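Local coordinates for Uly1 (Catenovulum maritimum, PDB 7DRQ), which is a calcium-binding beta-propeller lyase of polysaccharide lyase family 24 that cleaves the algal polysaccharide ulvan, probably by beta-elimination, at residues 195-200 with 241-246. Sequence-based numbering, arbitrary orientation.
Sequences HGQFSR and SHFKSF
At one four-stranded antiparallel sheet of the beta-propeller, the short helix 195-198 that precedes the sheet's first strand sends Gln197 to the edge strand 239-245 at Phe243, where the strand is interrupted. With CG anti to the backbone N (chi1 -178°) and the chain extended beyond it, Gln197 OE1 accepts a nearly straight bond (172°) from Phe243 N at 2.8 Å, the donor standing above the amide carbonyl plane. A water donates to the same OE1 and to Ser241 O, at 2.9 and 2.8 Å, a second link across the contact. The amide also stacks on one face of the His242 imidazole, planes 17° apart, with Gln197 NE2 3.3 Å from His242 CD2; His242 ND1 donates to Phe243 O at 2.7 Å in the ring plane, which would fix the ring's rotation. Gln197 CG lies over the centre of the Phe198 ring, whose CE1 meets Phe243 CE2 at 3.8 Å, the rings oblique to each other. An alanine at Gln197 would probably leave Phe243 N without its acceptor, cut the water's link to the helix and bare the imidazole face. Phe198 also packs against Phe148, whereas Phe243 rests on Val229 of strand 225-234; strand 201-208 follows the helix at the sheet's other edge.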
loop_
_atom_site.group_PDB
_atom_site.type_symbol
_atom_site.label_atom_id
_atom_site.label_comp_id
_atom_site.label_asym_id
_atom_site.label_seq_id
_atom_site.Cartn_x
_atom_site.Cartn_y
_atom_site.Cartn_z
ATOM N N HIS A 195 4.795 -17.951 -14.601
ATOM C CA HIS A 195 5.925 -17.254 -13.989
ATOM C C HIS A 195 6.111 -15.861 -14.579
ATOM O O HIS A 195 6.402 -14.911 -13.847
ATOM C CB HIS A 195 7.209 -18.067 -14.142
ATOM C CG HIS A 195 8.374 -17.488 -13.400
ATOM N ND1 HIS A 195 9.291 -16.645 -13.995
ATOM C CD2 HIS A 195 8.769 -17.628 -12.114
ATOM C CE1 HIS A 195 10.198 -16.287 -13.103
ATOM N NE2 HIS A 195 9.907 -16.875 -11.956
ATOM N N GLY A 196 5.936 -15.715 -15.896
ATOM C CA GLY A 196 6.025 -14.388 -16.491
ATOM C C GLY A 196 5.070 -13.403 -15.842
ATOM O O GLY A 196 5.427 -12.248 -15.583
ATOM N N GLN A 197 3.851 -13.858 -15.538
ATOM C CA GLN A 197 2.817 -12.972 -15.003
ATOM C C GLN A 197 2.979 -12.722 -13.509
ATOM O O GLN A 197 2.671 -11.621 -13.034
ATOM C CB GLN A 197 1.419 -13.556 -15.274
ATOM C CG GLN A 197 0.274 -12.670 -14.786
ATOM C CD GLN A 197 -1.120 -13.224 -15.058
ATOM O OE1 GLN A 197 -2.120 -12.619 -14.653
ATOM N NE2 GLN A 197 -1.200 -14.373 -15.735
ATOM N N PHE A 198 3.457 -13.704 -12.747
ATOM C CA PHE A 198 3.387 -13.597 -11.294
ATOM C C PHE A 198 4.736 -13.458 -10.605
ATOM O O PHE A 198 4.780 -13.423 -9.372
ATOM C CB PHE A 198 2.617 -14.797 -10.739
ATOM C CG PHE A 198 1.175 -14.771 -11.109
ATOM C CD1 PHE A 198 0.324 -13.843 -10.526
ATOM C CD2 PHE A 198 0.676 -15.623 -12.086
ATOM C CE1 PHE A 198 -1.003 -13.788 -10.888
ATOM C CE2 PHE A 198 -0.646 -15.573 -12.452
ATOM C CZ PHE A 198 -1.491 -14.663 -11.863
ATOM N N SER A 199 5.829 -13.351 -11.350
ATOM C CA SER A 199 7.132 -13.129 -10.751
ATOM C C SER A 199 7.460 -11.637 -10.719
ATOM O O SER A 199 6.867 -10.826 -11.440
ATOM C CB SER A 199 8.220 -13.882 -11.515
ATOM O OG SER A 199 8.281 -13.406 -12.837
ATOM N N ARG A 200 8.416 -11.290 -9.853
ATOM C CA ARG A 200 8.915 -9.924 -9.698
ATOM C C ARG A 200 7.814 -8.944 -9.288
ATOM O O ARG A 200 7.812 -7.786 -9.711
ATOM C CB ARG A 200 9.620 -9.441 -10.970
ATOM C CG ARG A 200 10.860 -10.250 -11.311
ATOM C CD ARG A 200 11.653 -9.577 -12.432
ATOM N NE ARG A 200 13.060 -9.975 -12.428
ATOM C CZ ARG A 200 13.549 -10.973 -13.157
ATOM N NH1 ARG A 200 12.741 -11.670 -13.937
ATOM N NH2 ARG A 200 14.842 -11.280 -13.103
ATOM N N SER A 241 -8.900 -12.093 -13.383
ATOM C CA SER A 241 -8.452 -11.881 -14.747
ATOM C C SER A 241 -6.922 -11.834 -14.810
ATOM O O SER A 241 -6.222 -11.725 -13.793
ATOM C CB SER A 241 -9.053 -10.590 -15.299
ATOM O OG SER A 241 -8.585 -9.471 -14.562
ATOM N N HIS A 242 -6.406 -11.925 -16.036
ATOM C CA HIS A 242 -4.976 -11.775 -16.281
ATOM C C HIS A 242 -4.538 -10.355 -15.957
ATOM O O HIS A 242 -5.240 -9.394 -16.278
ATOM C CB HIS A 242 -4.678 -12.094 -17.751
ATOM C CG HIS A 242 -3.220 -12.247 -18.071
ATOM N ND1 HIS A 242 -2.316 -11.212 -17.964
ATOM C CD2 HIS A 242 -2.525 -13.307 -18.552
ATOM C CE1 HIS A 242 -1.118 -11.639 -18.330
ATOM N NE2 HIS A 242 -1.220 -12.902 -18.709
ATOM N N PHE A 243 -3.379 -10.226 -15.307
ATOM C CA PHE A 243 -2.820 -8.906 -15.024
ATOM C C PHE A 243 -2.708 -8.092 -16.308
ATOM O O PHE A 243 -2.316 -8.606 -17.358
ATOM C CB PHE A 243 -1.435 -9.035 -14.384
ATOM C CG PHE A 243 -1.441 -9.032 -12.876
ATOM C CD1 PHE A 243 -2.119 -8.049 -12.161
ATOM C CD2 PHE A 243 -0.747 -10.007 -12.180
ATOM C CE1 PHE A 243 -2.098 -8.046 -10.774
ATOM C CE2 PHE A 243 -0.728 -10.022 -10.794
ATOM C CZ PHE A 243 -1.407 -9.039 -10.086
ATOM N N LYS A 244 -3.047 -6.811 -16.213
ATOM C CA LYS A 244 -2.983 -5.883 -17.330
ATOM C C LYS A 244 -2.011 -4.762 -16.986
ATOM O O LYS A 244 -2.035 -4.233 -15.874
ATOM C CB LYS A 244 -4.378 -5.315 -17.631
ATOM C CG LYS A 244 -4.412 -4.270 -18.740
ATOM C CD LYS A 244 -5.832 -3.925 -19.147
ATOM C CE LYS A 244 -6.462 -5.060 -19.939
ATOM N NZ LYS A 244 -5.693 -5.347 -21.185
ATOM N N SER A 245 -1.152 -4.392 -17.935
ATOM C CA SER A 245 -0.132 -3.382 -17.680
ATOM C C SER A 245 -0.694 -1.974 -17.822
ATOM O O SER A 245 -1.237 -1.614 -18.876
ATOM C CB SER A 245 1.028 -3.556 -18.664
ATOM O OG SER A 245 1.600 -4.830 -18.516
ATOM N N PHE A 246 -0.542 -1.162 -16.776
ATOM C CA PHE A 246 -0.805 0.262 -16.940
ATOM C C PHE A 246 0.267 0.917 -17.806
ATOM O O PHE A 246 -0.042 1.764 -18.656
ATOM C CB PHE A 246 -0.874 0.983 -15.591
ATOM C CG PHE A 246 -0.853 2.475 -15.751
ATOM C CD1 PHE A 246 -1.995 3.143 -16.151
ATOM C CD2 PHE A 246 0.325 3.191 -15.613
ATOM C CE1 PHE A 246 -1.978 4.505 -16.368
ATOM C CE2 PHE A 246 0.349 4.562 -15.832
ATOM C CZ PHE A 246 -0.806 5.214 -16.207
HETATM O O HOH W 1 -3.866 -12.255 -12.386
#